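Local atomic coordinates of methyltransferase (Geobacter sulfurreducens PCA, PDB entry 3C3P), a protein that probably transfers a methyl group from S-adenosyl-L-methionine to an oxygen atom of an acceptor substrate, as O-methyltransferases of its family generally do. Residues 61-66 / 128-133; 84-89 / 110-115; 119-124 / 144-149; 155-160 / 203-208. All coordinates share one frame; numbering follows the deposited sequence. Where two conformers were deposited one is given.

Contact 1: 61-66 / 128-133; sequences VVPGDG and DILFMD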
loop_
_atom_site.group_PDB
_atom_site.type_symbol
_atom_site.label_atom_id
_atom_site.label_comp_id
_atom_site.label_asym_id
_atom_site.label_seq_id
_atom_site.Cartn_x
_atom_site.Cartn_y
_atom_site.Cartn_z
ATOM N N VAL A 61 1.803 11.042 -12.794
ATOM C CA VAL A 61 0.924 11.381 -13.909
ATOM C C VAL A 61 -0.508 10.853 -13.652
ATOM O O VAL A 61 -0.740 9.688 -13.313
ATOM C CB VAL A 61 1.539 10.904 -15.252
ATOM C CG1 VAL A 61 0.602 11.215 -16.447
ATOM C CG2 VAL A 61 2.944 11.561 -15.428
ATOM N N VAL A 62 -1.448 11.791 -13.770
ATOM C CA VAL A 62 -2.863 11.557 -13.532
ATOM C C VAL A 62 -3.682 11.903 -14.773
ATOM O O VAL A 62 -4.064 13.055 -14.959
ATOM C CB VAL A 62 -3.344 12.438 -12.359
ATOM C CG1 VAL A 62 -4.760 12.093 -11.981
ATOM C CG2 VAL A 62 -2.395 12.274 -11.162
ATOM N N PRO A 63 -3.912 10.917 -15.658
ATOM C CA PRO A 63 -4.697 11.166 -16.861
ATOM C C PRO A 63 -6.171 11.022 -16.586
ATOM O O PRO A 63 -6.679 9.913 -16.549
ATOM C CB PRO A 63 -4.233 10.074 -17.842
ATOM C CG PRO A 63 -3.323 9.163 -17.079
ATOM C CD PRO A 63 -3.302 9.577 -15.641
ATOM N N GLY A 64 -6.827 12.170 -16.441
ATOM C CA GLY A 64 -8.251 12.271 -16.117
ATOM C C GLY A 64 -8.370 12.400 -14.603
ATOM O O GLY A 64 -7.906 11.553 -13.856
ATOM N N ASP A 65 -8.981 13.476 -14.136
ATOM C CA ASP A 65 -9.093 13.660 -12.700
ATOM C C ASP A 65 -10.199 14.638 -12.317
ATOM O O ASP A 65 -10.045 15.871 -12.366
ATOM C CB ASP A 65 -7.725 14.106 -12.151
ATOM C CG ASP A 65 -7.647 14.065 -10.644
ATOM O OD1 ASP A 65 -8.491 13.401 -10.010
ATOM O OD2 ASP A 65 -6.706 14.667 -10.077
ATOM N N GLY A 66 -11.328 14.033 -11.953
ATOM C CA GLY A 66 -12.503 14.745 -11.503
ATOM C C GLY A 66 -12.164 15.638 -10.320
ATOM O O GLY A 66 -11.745 15.174 -9.241
ATOM N N ASP A 128 6.922 7.761 -12.416
ATOM C CA ASP A 128 7.113 6.970 -11.169
ATOM C C ASP A 128 5.807 6.412 -10.670
ATOM O O ASP A 128 5.770 5.317 -10.119
ATOM C CB ASP A 128 7.816 7.802 -10.094
ATOM C CG ASP A 128 9.222 8.182 -10.511
ATOM O OD1 ASP A 128 9.967 7.268 -10.934
ATOM O OD2 ASP A 128 9.577 9.377 -10.435
ATOM N N ILE A 129 4.750 7.202 -10.815
ATOM C CA ILE A 129 3.408 6.772 -10.432
ATOM C C ILE A 129 2.442 7.161 -11.518
ATOM O O ILE A 129 2.370 8.306 -11.922
ATOM C CB ILE A 129 2.867 7.360 -9.100
ATOM C CG1 ILE A 129 3.711 6.930 -7.918
ATOM C CG2 ILE A 129 1.425 6.911 -8.884
ATOM C CD1 ILE A 129 3.189 7.400 -6.601
ATOM N N LEU A 130 1.742 6.169 -12.020
ATOM C CA LEU A 130 0.724 6.372 -13.041
ATOM C C LEU A 130 -0.622 6.011 -12.417
ATOM O O LEU A 130 -0.890 4.846 -12.025
ATOM C CB LEU A 130 1.001 5.553 -14.302
ATOM C CG LEU A 130 -0.096 5.711 -15.373
ATOM C CD1 LEU A 130 -0.169 7.167 -15.849
ATOM C CD2 LEU A 130 0.081 4.765 -16.566
ATOM N N PHE A 131 -1.453 7.040 -12.288
ATOM C CA PHE A 131 -2.784 6.895 -11.710
ATOM C C PHE A 131 -3.771 6.584 -12.814
ATOM O O PHE A 131 -3.699 7.158 -13.907
ATOM C CB PHE A 131 -3.215 8.150 -10.956
ATOM C CG PHE A 131 -4.590 8.052 -10.344
ATOM C CD1 PHE A 131 -4.765 7.500 -9.077
ATOM C CD2 PHE A 131 -5.701 8.507 -11.025
ATOM C CE1 PHE A 131 -6.034 7.430 -8.498
ATOM C CE2 PHE A 131 -6.984 8.424 -10.448
ATOM C CZ PHE A 131 -7.132 7.887 -9.194
HETATM N N MSE A 132 -4.683 5.673 -12.514
HETATM C CA MSE A 132 -5.647 5.264 -13.489
HETATM C C MSE A 132 -7.037 4.954 -12.918
HETATM O O MSE A 132 -7.156 4.441 -11.816
HETATM C CB MSE A 132 -5.076 3.977 -14.044
HETATM C CG MSE A 132 -5.279 3.863 -15.428
HETATM SE SE MSE A 132 -4.952 2.046 -15.884
HETATM C CE MSE A 132 -3.063 1.890 -15.333
ATOM N N ASP A 133 -8.071 5.302 -13.682
ATOM C CA ASP A 133 -9.483 5.009 -13.325
ATOM C C ASP A 133 -10.041 3.923 -14.272
ATOM O O ASP A 133 -10.237 4.130 -15.467
ATOM C CB ASP A 133 -10.346 6.271 -13.349
ATOM C CG ASP A 133 -11.776 6.028 -12.846
ATOM O OD1 ASP A 133 -12.210 4.853 -12.714
ATOM O OD2 ASP A 133 -12.478 7.033 -12.598
#
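Strands 59-63 and 127-133 lie side by side and parallel in the middle of a Rossmann-like sheet, and between 61-66 and 128-133 the backbone bonds all fall to Val-61. It uses both of its backbone polar atoms on the residues flanking Leu-130: its N donates to Ile-129 O at 2.9 Å, and its O accepts from Phe-131 N, also at 2.9 Å. Both bonds are nearly straight, with N-H...O angles of 171° and 174°. The ladder then stops. Pro-63 has no N-H to offer, and the CA atoms of Pro-63 and Met-132 are already 6.9 Å apart. The ring carbon Pro-63 CD sits 3.0 Å from Phe-131 O, a buried carbonyl oxygen without a hydrogen-bonding partner in the model. This parting marks the topological switch point between the first and fourth strands. Here 61-66 runs on into the glycine-rich Pro-Gly-Asp-Gly loop, which in class I methyltransferases usually lies against the cofactor; Ser-71 and Ala-70 hold the Asp-65 carboxylate. Side chains pack on both faces. On one, Leu-130, with CG anti to its backbone N (chi1 178°), brings CD1 within 3.9 Å of Pro-63 CG and within 4.2 Å of Val-61 CB. On the other, Val-62 CG1 meets Phe-131 CD2 at 3.8 Å, obliquely to the ring, under helix 69-75.

Contact 2: 84-89 / 110-115; sequences VVMIDP and VELQVG. With EDO (1,2-ethanediol), chain I.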
loop_
_atom_site.group_PDB
_atom_site.type_symbol
_atom_site.label_atom_id
_atom_site.label_comp_id
_atom_site.label_asym_id
_atom_site.label_seq_id
_atom_site.Cartn_x
_atom_site.Cartn_y
_atom_site.Cartn_z
ATOM N N VAL A 84 3.530 16.603 -10.252
ATOM C CA VAL A 84 2.293 15.899 -10.558
ATOM C C VAL A 84 1.817 16.574 -11.846
ATOM O O VAL A 84 1.769 17.817 -11.957
ATOM C CB VAL A 84 1.159 16.000 -9.520
ATOM C CG1 VAL A 84 -0.077 15.304 -10.068
ATOM C CG2 VAL A 84 1.550 15.410 -8.171
ATOM N N VAL A 85 1.557 15.747 -12.839
ATOM C CA VAL A 85 1.060 16.190 -14.133
ATOM C C VAL A 85 -0.354 15.645 -14.269
ATOM O O VAL A 85 -0.591 14.434 -14.342
ATOM C CB VAL A 85 1.914 15.693 -15.311
ATOM C CG1 VAL A 85 1.321 16.199 -16.632
ATOM C CG2 VAL A 85 3.374 16.132 -15.162
HETATM N N MSE A 86 -1.285 16.575 -14.285
HETATM C CA MSE A 86 -2.700 16.278 -14.390
HETATM C C MSE A 86 -3.258 16.788 -15.705
HETATM O O MSE A 86 -3.038 17.944 -16.099
HETATM C CB MSE A 86 -3.392 16.921 -13.186
HETATM C CG MSE A 86 -4.920 16.797 -13.012
HETATM SE SE MSE A 86 -6.095 17.722 -14.269
HETATM C CE MSE A 86 -7.639 17.927 -13.075
ATOM N N ILE A 87 -3.939 15.871 -16.390
ATOM C CA ILE A 87 -4.584 16.138 -17.682
ATOM C C ILE A 87 -6.065 15.747 -17.617
ATOM O O ILE A 87 -6.435 14.686 -17.130
ATOM C CB ILE A 87 -3.919 15.399 -18.891
ATOM C CG1 ILE A 87 -2.407 15.600 -18.957
ATOM C CG2 ILE A 87 -4.542 15.821 -20.223
ATOM C CD1 ILE A 87 -1.639 14.601 -18.130
ATOM N N ASP A 88 -6.913 16.647 -18.085
ATOM C CA ASP A 88 -8.353 16.395 -18.087
ATOM C C ASP A 88 -9.046 17.136 -19.244
ATOM O O ASP A 88 -8.725 18.294 -19.556
ATOM C CB ASP A 88 -8.958 16.748 -16.716
ATOM C CG ASP A 88 -10.382 16.217 -16.542
ATOM O OD1 ASP A 88 -10.496 15.146 -15.895
ATOM O OD2 ASP A 88 -11.359 16.785 -17.101
ATOM N N PRO A 89 -10.006 16.467 -19.894
ATOM C CA PRO A 89 -10.620 17.170 -21.012
ATOM C C PRO A 89 -11.538 18.299 -20.593
ATOM O O PRO A 89 -11.791 19.219 -21.376
ATOM C CB PRO A 89 -11.414 16.060 -21.725
ATOM C CG PRO A 89 -11.590 14.998 -20.751
ATOM C CD PRO A 89 -10.415 15.057 -19.826
ATOM N N VAL A 110 2.676 21.220 -9.385
ATOM C CA VAL A 110 1.612 20.584 -10.176
ATOM C C VAL A 110 1.438 21.298 -11.512
ATOM O O VAL A 110 1.315 22.547 -11.592
ATOM C CB VAL A 110 0.244 20.549 -9.458
ATOM C CG1 VAL A 110 -0.805 19.847 -10.332
ATOM C CG2 VAL A 110 0.350 19.832 -8.130
ATOM N N GLU A 111 1.489 20.487 -12.557
ATOM C CA GLU A 111 1.302 20.934 -13.939
ATOM C C GLU A 111 -0.079 20.470 -14.358
ATOM O O GLU A 111 -0.359 19.270 -14.372
ATOM C CB GLU A 111 2.364 20.352 -14.883
ATOM C CG GLU A 111 2.093 20.728 -16.353
ATOM C CD GLU A 111 2.962 20.002 -17.375
ATOM O OE1 GLU A 111 4.031 19.427 -17.034
ATOM O OE2 GLU A 111 2.553 20.022 -18.555
ATOM N N LEU A 112 -0.942 21.415 -14.694
ATOM C CA LEU A 112 -2.322 21.101 -15.083
ATOM C C LEU A 112 -2.600 21.419 -16.543
ATOM O O LEU A 112 -2.292 22.518 -17.022
ATOM C CB LEU A 112 -3.289 21.917 -14.220
ATOM C CG LEU A 112 -3.126 21.836 -12.700
ATOM C CD1 LEU A 112 -3.987 22.862 -11.972
ATOM C CD2 LEU A 112 -3.469 20.467 -12.250
ATOM N N GLN A 113 -3.218 20.470 -17.230
ATOM C CA GLN A 113 -3.537 20.639 -18.656
ATOM C C GLN A 113 -4.934 20.203 -19.033
ATOM O O GLN A 113 -5.440 19.196 -18.563
ATOM C CB GLN A 113 -2.595 19.802 -19.539
ATOM C CG GLN A 113 -1.125 19.894 -19.244
ATOM C CD GLN A 113 -0.312 19.429 -20.421
ATOM O OE1 GLN A 113 -0.649 19.732 -21.576
ATOM N NE2 GLN A 113 0.795 18.743 -20.152
ATOM N N VAL A 114 -5.532 20.997 -19.912
ATOM C CA VAL A 114 -6.845 20.734 -20.469
ATOM C C VAL A 114 -6.523 20.066 -21.792
ATOM O O VAL A 114 -5.817 20.633 -22.619
ATOM C CB VAL A 114 -7.687 22.034 -20.676
ATOM C CG1 VAL A 114 -8.921 21.770 -21.545
ATOM C CG2 VAL A 114 -8.070 22.655 -19.329
ATOM N N GLY A 115 -6.991 18.837 -21.968
ATOM C CA GLY A 115 -6.737 18.090 -23.206
ATOM C C GLY A 115 -7.022 16.604 -23.113
ATOM O O GLY A 115 -7.668 16.142 -22.178
HETATM C C1 EDO I . -11.769 11.557 -16.535
HETATM O O1 EDO I . -11.085 11.176 -17.732
HETATM C C2 EDO I . -12.550 12.835 -16.822
HETATM O O2 EDO I . -12.687 13.622 -15.635
#
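Five backbone hydrogen bonds stitch strand 83-88 to its parallel neighbour 110-114, and they are straightest at the N-terminal end. There Glu-111 N reaches Val-84 O at 2.8 Å and Glu-111 O takes Met-86 N at 2.9 Å, each bond almost in line with its C=O. Farther along, Gln-113 repeats the pattern with Met-86 O and Asp-88 N, somewhat more bent. At the last rung Gly-115 N meets Asp-88 O at 3.0 Å from above the carbonyl plane, with a C=O...N angle of only 121°, as the strands give way to loop. The well-packed part carries Val-84, Met-86, Val-110 and Leu-112. Leu-112 CD2 lies obliquely across the base of Met-86, 3.7 Å from its CB, while Val-110 CG2 touches Val-84 CB at 4.2 Å; helices 69-75 and 91-104 cover these side chains. Helix 91-104 also links the two strands, making a beta-alpha-beta unit that ends in the outermost strand of the sheet within the chain. On the other face Ile-120 of helix 117-121 packs on Ile-87 and Gln-113, but Glu-111, stretched out alongside Val-85 with OE1 3.8 Å from Val-85 CG2, is partly open to solvent. Looser still is the C-terminal end, where Pro-89 and Val-114 are exposed and Val-114 CG1 lies 3.8 Å from Pro-89 O. Asp-88 OD1 binds Asp-65 N and accepts a hydrogen bond from O2 of an ethanediol, 2.7 Å away and probably a crystallisation additive. An acidic residue here often holds the cofactor ribose in class I methyltransferases, which the diol may mimic.

Contact 3: 119-124 / 144-149; sequences GIAAGQ and ERMNRC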
loop_
_atom_site.group_PDB
_atom_site.type_symbol
_atom_site.label_atom_id
_atom_site.label_comp_id
_atom_site.label_asym_id
_atom_site.label_seq_id
_atom_site.Cartn_x
_atom_site.Cartn_y
_atom_site.Cartn_z
ATOM N N GLY A 119 -3.312 11.037 -24.693
ATOM C CA GLY A 119 -2.585 11.692 -25.783
ATOM C C GLY A 119 -1.438 12.519 -25.222
ATOM O O GLY A 119 -0.306 12.456 -25.704
ATOM N N ILE A 120 -1.738 13.271 -24.173
ATOM C CA ILE A 120 -0.757 14.132 -23.514
ATOM C C ILE A 120 0.172 13.346 -22.575
ATOM O O ILE A 120 1.384 13.586 -22.534
ATOM C CB ILE A 120 -1.464 15.300 -22.773
ATOM C CG1 ILE A 120 -2.109 16.227 -23.820
ATOM C CG2 ILE A 120 -0.483 16.042 -21.888
ATOM C CD1 ILE A 120 -2.878 17.381 -23.254
ATOM N N ALA A 121 -0.404 12.390 -21.856
ATOM C CA ALA A 121 0.358 11.578 -20.896
ATOM C C ALA A 121 1.457 10.798 -21.616
ATOM O O ALA A 121 2.583 10.623 -21.121
ATOM C CB ALA A 121 -0.573 10.618 -20.137
ATOM N N ALA A 122 1.115 10.374 -22.820
ATOM C CA ALA A 122 2.034 9.590 -23.640
ATOM C C ALA A 122 3.337 10.330 -23.962
ATOM O O ALA A 122 4.317 9.709 -24.366
ATOM C CB ALA A 122 1.347 9.138 -24.932
ATOM N N GLY A 123 3.353 11.646 -23.776
ATOM C CA GLY A 123 4.539 12.462 -24.061
ATOM C C GLY A 123 5.461 12.592 -22.861
ATOM O O GLY A 123 6.525 13.213 -22.914
ATOM N N GLN A 124 5.024 12.000 -21.761
ATOM C CA GLN A 124 5.789 12.010 -20.502
ATOM C C GLN A 124 6.804 10.878 -20.483
ATOM O O GLN A 124 6.654 9.880 -21.174
ATOM C CB GLN A 124 4.842 11.934 -19.299
ATOM C CG GLN A 124 3.953 13.158 -19.175
ATOM C CD GLN A 124 4.698 14.385 -18.692
ATOM O OE1 GLN A 124 5.455 14.329 -17.718
ATOM N NE2 GLN A 124 4.428 15.521 -19.317
ATOM N N GLU A 144 -0.444 -0.573 -22.812
ATOM C CA GLU A 144 0.218 -0.879 -24.089
ATOM C C GLU A 144 0.795 0.406 -24.632
ATOM O O GLU A 144 1.846 0.407 -25.268
ATOM C CB GLU A 144 -0.733 -1.513 -25.114
ATOM C CG GLU A 144 -0.052 -1.961 -26.436
ATOM N N ARG A 145 0.122 1.505 -24.329
ATOM C CA ARG A 145 0.535 2.840 -24.788
ATOM C C ARG A 145 1.541 3.530 -23.878
ATOM O O ARG A 145 2.470 4.191 -24.346
ATOM C CB ARG A 145 -0.679 3.774 -24.891
HETATM N N MSE A 146 1.340 3.336 -22.577
HETATM C CA MSE A 146 2.133 3.994 -21.509
HETATM C C MSE A 146 3.329 3.250 -20.901
HETATM O O MSE A 146 4.189 3.879 -20.272
HETATM C CB MSE A 146 1.190 4.337 -20.329
HETATM C CG MSE A 146 0.013 5.278 -20.655
HETATM SE SE MSE A 146 0.557 7.035 -21.275
HETATM C CE MSE A 146 1.639 7.563 -19.743
ATOM N N ASN A 147 3.396 1.936 -21.061
ATOM C CA ASN A 147 4.493 1.198 -20.427
ATOM C C ASN A 147 5.865 1.791 -20.773
ATOM O O ASN A 147 6.790 1.772 -19.949
ATOM C CB ASN A 147 4.478 -0.288 -20.768
ATOM C CG ASN A 147 5.298 -1.087 -19.802
ATOM O OD1 ASN A 147 5.226 -0.869 -18.598
ATOM N ND2 ASN A 147 6.048 -2.036 -20.304
ATOM N N ARG A 148 5.958 2.337 -21.984
ATOM C CA ARG A 148 7.201 2.939 -22.518
ATOM C C ARG A 148 7.582 4.237 -21.815
ATOM O O ARG A 148 8.727 4.698 -21.885
ATOM C CB ARG A 148 7.050 3.303 -23.997
ATOM C CG ARG A 148 6.758 2.158 -24.936
ATOM C CD ARG A 148 6.763 2.647 -26.369
ATOM N NE ARG A 148 5.708 3.624 -26.628
ATOM C CZ ARG A 148 4.468 3.319 -27.015
ATOM N NH1 ARG A 148 4.105 2.051 -27.191
ATOM N NH2 ARG A 148 3.581 4.292 -27.222
ATOM N N CYS A 149 6.583 4.802 -21.154
ATOM C CA CYS A 149 6.685 6.092 -20.454
ATOM C C CYS A 149 7.014 5.920 -18.997
ATOM O O CYS A 149 7.318 6.880 -18.285
ATOM C CB CYS A 149 5.364 6.853 -20.591
ATOM S SG CYS A 149 4.884 7.176 -22.325
#
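Cys-149, Met-146 and Ala-122 bury the most surface where the C-terminal part of helix 117-121 and the turn after it meet the C-terminal part of helix 139-146 and the 3-10 turn that follows. The segments share no hydrogen bond, so selenium, sulfur and methyl groups simply pack against a turn. Cys-149 sits in that 3-10 turn, its N bonded back to Met-146 O, and its CB points toward 119-124. With SG anti to its own carbonyl carbon (chi1 -59°), the sulfur faces two backbone oxygens, 3.3 Å from Ala-122 O and 3.4 Å from Gln-124 O, while Cys-149 CB lies 3.3 Å from Gln-124 O. Met-146, a selenomethionine, leaves the helix at an angle and is bent at chi2 (-61°) and chi3 (-57°) so that its tip reaches across. SE comes to rest 3.7 Å from Ala-122 N, and CE 3.8 Å from Ala-121 CB and 3.5 Å from Ala-121 O. Ala-122 thus has SE against its backbone N and CA, and SG against its carbonyl. It belongs to the type I beta turn 121-124, closed by Gln-124 N on Ala-121 O. Both segments rest on the central sheet: Met-146 also packs on Ile-127 and Leu-130 of strand 127-133, Ala-121 on Val-61 of strand 59-63, and Gln-124 on Val-85 of strand 83-88.

Contact 4: 155-160 / 203-208; sequences LLIAVN and VLLGYR. With EDO (1,2-ethanediol), chain K.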
loop_
_atom_site.group_PDB
_atom_site.type_symbol
_atom_site.label_atom_id
_atom_site.label_comp_id
_atom_site.label_asym_id
_atom_site.label_seq_id
_atom_site.Cartn_x
_atom_site.Cartn_y
_atom_site.Cartn_z
ATOM N N LEU A 155 5.080 2.491 -10.232
ATOM C CA LEU A 155 3.907 1.941 -9.605
ATOM C C LEU A 155 2.649 2.434 -10.280
ATOM O O LEU A 155 2.444 3.638 -10.456
ATOM C CB LEU A 155 3.834 2.395 -8.138
ATOM C CG LEU A 155 2.632 1.945 -7.301
ATOM C CD1 LEU A 155 2.602 0.442 -7.021
ATOM C CD2 LEU A 155 2.599 2.769 -5.978
ATOM N N LEU A 156 1.830 1.458 -10.638
ATOM C CA LEU A 156 0.543 1.697 -11.260
ATOM C C LEU A 156 -0.486 1.624 -10.149
ATOM O O LEU A 156 -0.464 0.704 -9.327
ATOM C CB LEU A 156 0.231 0.628 -12.318
ATOM C CG LEU A 156 -1.043 0.794 -13.131
ATOM C CD1 LEU A 156 -0.892 1.976 -14.082
ATOM C CD2 LEU A 156 -1.308 -0.482 -13.894
ATOM N N ILE A 157 -1.364 2.612 -10.124
ATOM C CA ILE A 157 -2.476 2.702 -9.135
ATOM C C ILE A 157 -3.757 2.894 -9.957
ATOM O O ILE A 157 -3.971 3.943 -10.589
ATOM C CB ILE A 157 -2.328 3.821 -8.090
ATOM C CG1 ILE A 157 -0.978 3.722 -7.360
ATOM C CG2 ILE A 157 -3.516 3.757 -7.101
ATOM C CD1 ILE A 157 -0.708 4.846 -6.371
ATOM N N ALA A 158 -4.583 1.861 -9.960
ATOM C CA ALA A 158 -5.847 1.825 -10.723
ATOM C C ALA A 158 -7.021 1.708 -9.783
ATOM O O ALA A 158 -7.170 0.717 -9.055
ATOM C CB ALA A 158 -5.834 0.671 -11.736
ATOM N N VAL A 159 -7.858 2.737 -9.790
ATOM C CA VAL A 159 -9.013 2.767 -8.908
ATOM C C VAL A 159 -10.230 2.172 -9.595
ATOM O O VAL A 159 -10.220 1.888 -10.808
ATOM C CB VAL A 159 -9.308 4.186 -8.349
ATOM C CG1 VAL A 159 -8.122 4.657 -7.450
ATOM C CG2 VAL A 159 -9.655 5.206 -9.465
ATOM N N ASN A 160 -11.268 2.004 -8.795
ATOM C CA ASN A 160 -12.556 1.415 -9.257
ATOM C C ASN A 160 -12.312 0.064 -9.911
ATOM O O ASN A 160 -12.930 -0.309 -10.908
ATOM C CB ASN A 160 -13.293 2.363 -10.201
ATOM C CG ASN A 160 -13.579 3.688 -9.555
ATOM O OD1 ASN A 160 -13.842 3.751 -8.361
ATOM N ND2 ASN A 160 -13.508 4.761 -10.333
ATOM N N VAL A 203 -8.705 -1.121 -5.217
ATOM C CA VAL A 203 -7.533 -0.462 -5.777
ATOM C C VAL A 203 -6.506 -1.498 -6.249
ATOM O O VAL A 203 -5.993 -2.285 -5.471
ATOM C CB VAL A 203 -6.864 0.519 -4.754
ATOM C CG1 VAL A 203 -5.643 1.223 -5.405
ATOM C CG2 VAL A 203 -7.881 1.568 -4.223
ATOM N N LEU A 204 -6.241 -1.481 -7.549
ATOM C CA LEU A 204 -5.278 -2.384 -8.159
ATOM C C LEU A 204 -3.917 -1.704 -8.133
ATOM O O LEU A 204 -3.757 -0.562 -8.575
ATOM C CB LEU A 204 -5.692 -2.727 -9.591
ATOM C CG LEU A 204 -4.847 -3.585 -10.528
ATOM C CD1 LEU A 204 -4.575 -4.986 -9.995
ATOM C CD2 LEU A 204 -5.580 -3.703 -11.884
ATOM N N LEU A 205 -2.941 -2.425 -7.599
ATOM C CA LEU A 205 -1.577 -1.922 -7.507
ATOM C C LEU A 205 -0.669 -2.830 -8.306
ATOM O O LEU A 205 -0.699 -4.067 -8.159
ATOM C CB LEU A 205 -1.121 -1.886 -6.040
ATOM C CG LEU A 205 -1.962 -1.083 -5.041
ATOM C CD1 LEU A 205 -1.484 -1.279 -3.570
ATOM C CD2 LEU A 205 -1.938 0.377 -5.428
ATOM N N GLY A 206 0.115 -2.199 -9.169
ATOM C CA GLY A 206 1.100 -2.909 -10.006
ATOM C C GLY A 206 2.478 -2.289 -9.921
ATOM O O GLY A 206 2.691 -1.142 -10.326
ATOM N N TYR A 207 3.417 -3.061 -9.395
ATOM C CA TYR A 207 4.805 -2.631 -9.273
ATOM C C TYR A 207 5.581 -3.185 -10.450
ATOM O O TYR A 207 5.580 -4.382 -10.692
ATOM C CB TYR A 207 5.405 -3.143 -7.970
ATOM C CG TYR A 207 6.851 -2.817 -7.742
ATOM C CD1 TYR A 207 7.212 -1.602 -7.165
ATOM C CD2 TYR A 207 7.857 -3.708 -8.076
ATOM C CE1 TYR A 207 8.529 -1.285 -6.955
ATOM C CE2 TYR A 207 9.156 -3.405 -7.862
ATOM C CZ TYR A 207 9.490 -2.191 -7.282
ATOM O OH TYR A 207 10.798 -1.892 -7.055
ATOM N N ARG A 208 6.272 -2.304 -11.153
ATOM C CA ARG A 208 7.019 -2.713 -12.319
ATOM C C ARG A 208 8.349 -3.280 -11.888
ATOM O O ARG A 208 9.202 -2.588 -11.365
ATOM C CB ARG A 208 7.170 -1.550 -13.288
ATOM C CG ARG A 208 7.372 -2.050 -14.663
ATOM C CD ARG A 208 7.100 -1.029 -15.669
ATOM N NE ARG A 208 8.261 -0.208 -15.841
ATOM C CZ ARG A 208 9.118 -0.297 -16.847
ATOM N NH1 ARG A 208 8.922 -1.093 -17.872
ATOM N NH2 ARG A 208 10.150 0.501 -16.853
HETATM C C1 EDO K . -15.478 -1.122 -13.293
HETATM O O1 EDO K . -14.500 -0.156 -12.884
HETATM C C2 EDO K . -15.568 -2.332 -12.358
HETATM O O2 EDO K . -14.258 -2.736 -11.956
#
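Four backbone hydrogen bonds hold strands 154-159 and 203-208 antiparallel, in two reciprocal pairs. Leu-156 N gives to Gly-206 O at 2.8 Å and Gly-206 N returns to Leu-156 O at 3.0 Å; Ala-158 and Leu-204 do the same, with Leu-204 N 2.8 Å from Ala-158 O. All four donors lie in the plane of the carbonyl they approach. CA-H...O contacts fill in between, among them Leu-155 CA to Gly-206 O. Apolar contacts follow the two faces. On the face of Leu-155, Ile-157 and Val-203, Ile-157 touches its direct partner Leu-205 and its diagonal neighbour Val-203: its CG2, anti to the backbone N, lies 3.7 Å from Val-203 CG1, and its CG1, anti to the carbonyl carbon, runs to Leu-205 CD2 at 4.0 Å, the side chains lying alongside and pointing the same way. Leu-155, Leu-205 and Tyr-207 on this face also pack against Ile-54, Leu-50 and Arg-53 of the second subunit. On the opposite face Ala-158 CB meets Leu-204 CB at 4.0 Å, and Gly-206 presents bare backbone to Leu-156, whose CB rests 3.6 Å from Gly-206 O; helix 181-186 covers this face through Phe-182. Polar contacts gather at the strand tip, where Asn-160 O accepts from ethanediol O2 at 3.0 Å and the Asn-160 side chain binds Asp-133 and Asn-201. Such a reversed strand, inserted between the fifth strand and the sixth (192-197), is the hallmark of the class I methyltransferase sheet.

Overall arrangement
From the N terminus, strand 59-63 opens the core, and contact 1 closes a long loop when 128-133 returns beside it at the centre of the sheet. Contact 2 falls wholly within that loop, joining the next two strands and extending the sheet to one edge. Contact 3 crosses contact 1: it begins within the same loop at 119-124 and ends past it at 144-149, drawing together the helices on either side of strand 127-133 in the chain. Contact 4 follows in series and carries the sheet the other way, to the reversed strand 203-208. Contacts 2 and 4 lie on opposite sides of the chain's centre, their own centres about 20 Å apart, bridged by contact 1.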